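Local coordinates for putative alpha-galactosidase (Bacteroides fragilis, PDB 4NZJ), which probably hydrolyses terminal, non-reducing alpha-D-galactose residues from alpha-D-galactosides such as galactose oligosaccharides, galactomannans and galactolipids, at residues A[30-35]-A[130-135]. Residues are numbered along the deposited sequence; the frame is centred on the assembly and turned at random.
Sequences IFYIPT and GMRDLG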
loop_
_atom_site.group_PDB
_atom_site.type_symbol
_atom_site.label_atom_id
_atom_site.label_comp_id
_atom_site.label_asym_id
_atom_site.label_seq_id
_atom_site.Cartn_x
_atom_site.Cartn_y
_atom_site.Cartn_z
ATOM N N ILE A 30 -0.263 -0.218 -16.998
ATOM C CA ILE A 30 -0.597 -1.622 -16.734
ATOM C C ILE A 30 -1.499 -1.723 -15.516
ATOM O O ILE A 30 -1.201 -1.163 -14.471
ATOM C CB ILE A 30 0.659 -2.493 -16.505
ATOM C CG1 ILE A 30 1.534 -2.486 -17.763
ATOM C CG2 ILE A 30 0.256 -3.923 -16.150
ATOM C CD1 ILE A 30 2.723 -3.418 -17.725
ATOM N N PHE A 31 -2.620 -2.422 -15.663
ATOM C CA PHE A 31 -3.508 -2.668 -14.539
ATOM C C PHE A 31 -4.147 -4.040 -14.648
ATOM O O PHE A 31 -4.922 -4.304 -15.569
ATOM C CB PHE A 31 -4.608 -1.608 -14.463
ATOM C CG PHE A 31 -5.513 -1.765 -13.277
ATOM C CD1 PHE A 31 -5.037 -1.518 -11.999
ATOM C CD2 PHE A 31 -6.838 -2.162 -13.434
ATOM C CE1 PHE A 31 -5.867 -1.660 -10.896
ATOM C CE2 PHE A 31 -7.673 -2.303 -12.336
ATOM C CZ PHE A 31 -7.185 -2.051 -11.065
ATOM N N TYR A 32 -3.810 -4.912 -13.705
ATOM C CA TYR A 32 -4.513 -6.174 -13.563
ATOM C C TYR A 32 -5.776 -5.909 -12.754
ATOM O O TYR A 32 -5.723 -5.277 -11.701
ATOM C CB TYR A 32 -3.646 -7.225 -12.859
ATOM C CG TYR A 32 -4.400 -8.479 -12.483
ATOM C CD1 TYR A 32 -4.693 -9.452 -13.435
ATOM C CD2 TYR A 32 -4.845 -8.685 -11.182
ATOM C CE1 TYR A 32 -5.392 -10.602 -13.098
ATOM C CE2 TYR A 32 -5.536 -9.832 -10.838
ATOM C CZ TYR A 32 -5.810 -10.786 -11.802
ATOM O OH TYR A 32 -6.509 -11.929 -11.485
ATOM N N ILE A 33 -6.902 -6.403 -13.254
ATOM C CA ILE A 33 -8.185 -6.202 -12.592
ATOM C C ILE A 33 -8.306 -7.206 -11.442
ATOM O O ILE A 33 -8.519 -8.391 -11.686
ATOM C CB ILE A 33 -9.358 -6.378 -13.569
ATOM C CG1 ILE A 33 -9.231 -5.396 -14.743
ATOM C CG2 ILE A 33 -10.686 -6.191 -12.837
ATOM C CD1 ILE A 33 -10.065 -5.780 -15.947
ATOM N N PRO A 34 -8.157 -6.744 -10.184
ATOM C CA PRO A 34 -8.162 -7.709 -9.089
ATOM C C PRO A 34 -9.549 -8.304 -8.922
ATOM O O PRO A 34 -10.513 -7.572 -8.706
ATOM C CB PRO A 34 -7.762 -6.867 -7.864
ATOM C CG PRO A 34 -7.308 -5.545 -8.403
ATOM C CD PRO A 34 -8.094 -5.368 -9.666
ATOM N N THR A 35 -9.648 -9.623 -9.052
ATOM C CA THR A 35 -10.948 -10.283 -9.151
ATOM C C THR A 35 -11.000 -11.581 -8.354
ATOM O O THR A 35 -10.289 -12.540 -8.662
ATOM C CB THR A 35 -11.305 -10.585 -10.625
ATOM O OG1 THR A 35 -10.974 -9.458 -11.444
ATOM C CG2 THR A 35 -12.774 -10.885 -10.772
ATOM N N GLY A 130 -3.719 -15.295 -3.641
ATOM C CA GLY A 130 -4.844 -14.374 -3.580
ATOM C C GLY A 130 -4.472 -12.906 -3.520
ATOM O O GLY A 130 -5.332 -12.050 -3.754
HETATM N N MSE A 131 -3.212 -12.591 -3.219
HETATM C CA MSE A 131 -2.828 -11.191 -2.998
HETATM C C MSE A 131 -3.029 -10.341 -4.232
HETATM O O MSE A 131 -3.543 -9.223 -4.145
HETATM C CB MSE A 131 -1.397 -11.075 -2.459
HETATM C CG MSE A 131 -1.358 -11.539 -1.009
HETATM SE SE MSE A 131 0.470 -11.474 -0.282
HETATM C CE MSE A 131 0.729 -9.531 -0.271
ATOM N N ARG A 132 -2.638 -10.840 -5.395
ATOM C CA ARG A 132 -2.836 -10.065 -6.622
ATOM C C ARG A 132 -4.317 -9.741 -6.842
ATOM O O ARG A 132 -4.664 -8.633 -7.254
ATOM C CB ARG A 132 -2.253 -10.774 -7.840
ATOM C CG ARG A 132 -2.259 -9.901 -9.088
ATOM C CD ARG A 132 -1.718 -10.601 -10.326
ATOM N NE ARG A 132 -2.567 -11.710 -10.746
ATOM C CZ ARG A 132 -2.486 -12.318 -11.929
ATOM N NH1 ARG A 132 -1.591 -11.935 -12.832
ATOM N NH2 ARG A 132 -3.310 -13.318 -12.211
ATOM N N ASP A 133 -5.198 -10.684 -6.519
ATOM C CA ASP A 133 -6.633 -10.463 -6.722
ATOM C C ASP A 133 -7.303 -9.579 -5.681
ATOM O O ASP A 133 -8.465 -9.211 -5.848
ATOM C CB ASP A 133 -7.351 -11.794 -6.884
ATOM C CG ASP A 133 -7.061 -12.403 -8.217
ATOM O OD1 ASP A 133 -7.450 -11.775 -9.219
ATOM O OD2 ASP A 133 -6.400 -13.460 -8.272
ATOM N N LEU A 134 -6.569 -9.224 -4.628
ATOM C CA LEU A 134 -7.050 -8.245 -3.657
ATOM C C LEU A 134 -6.384 -6.879 -3.820
ATOM O O LEU A 134 -6.626 -5.981 -3.016
ATOM C CB LEU A 134 -6.897 -8.768 -2.217
ATOM C CG LEU A 134 -8.106 -9.520 -1.647
ATOM C CD1 LEU A 134 -9.338 -8.629 -1.539
ATOM C CD2 LEU A 134 -8.409 -10.755 -2.474
ATOM N N GLY A 135 -5.556 -6.724 -4.856
ATOM C CA GLY A 135 -5.014 -5.414 -5.229
ATOM C C GLY A 135 -3.534 -5.197 -4.965
ATOM O O GLY A 135 -2.989 -4.150 -5.323
#
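Asp133 OD1 is gripped by three donors: the hydroxyl of Tyr32, the backbone N-H of Thr35 and, from outside the two segments, the guanidinium of Arg39, with which it makes a salt bridge. The bond from Tyr32 OH to Asp133 OD1 is very short at 2.5 Å, with the carboxylate at the edge of the phenol ring and its plane turned 60° from that ring. Thr35 N reaches the anti lone pair of Asp133 OD1 in a nearly straight bond of 3.1 Å. Aspartate suits this place because its short side chain, with CG beside its own backbone N (chi1 -73°), holds one oxygen close to the strand. Arg39 also binds Thr35 O, which lies near OD1, and so bridges two acceptors that would otherwise repel.

Tyr32 serves the contact twice. While its tip holds Asp133, one ring face carries Arg132, whose guanidinium lies almost parallel to it with CZ 3.8 Å from the ring centroid. The extended first two torsions of Arg132 set CD over that face, where it adds a CH-pi contact, and the bend at chi3 (66°) turns the guanidinium over the same face for the cation-pi stack. Arg132 NH1 bonds to Arg177 O, which helps fix the rotation of the charged group. Pro34 lays the edge of its rigid ring on the turn, its CB 3.2 Å from Asp133 O and its CG near Gly135 CA. The hydrogen bond to that carbonyl oxygen of Asp133 comes from Asn16 ND2 of the N-terminal domain.

The contact joins the Ig-like domain, through strand 28-36, to the loop between helix 116-128 and strand 138-140 of the catalytic TIM barrel. With positive charge from Arg39 and two further donors around one buried oxygen, Asp133 is probably held as the anion, so this part of the interface combines a charged, directional cluster with close carbon packing.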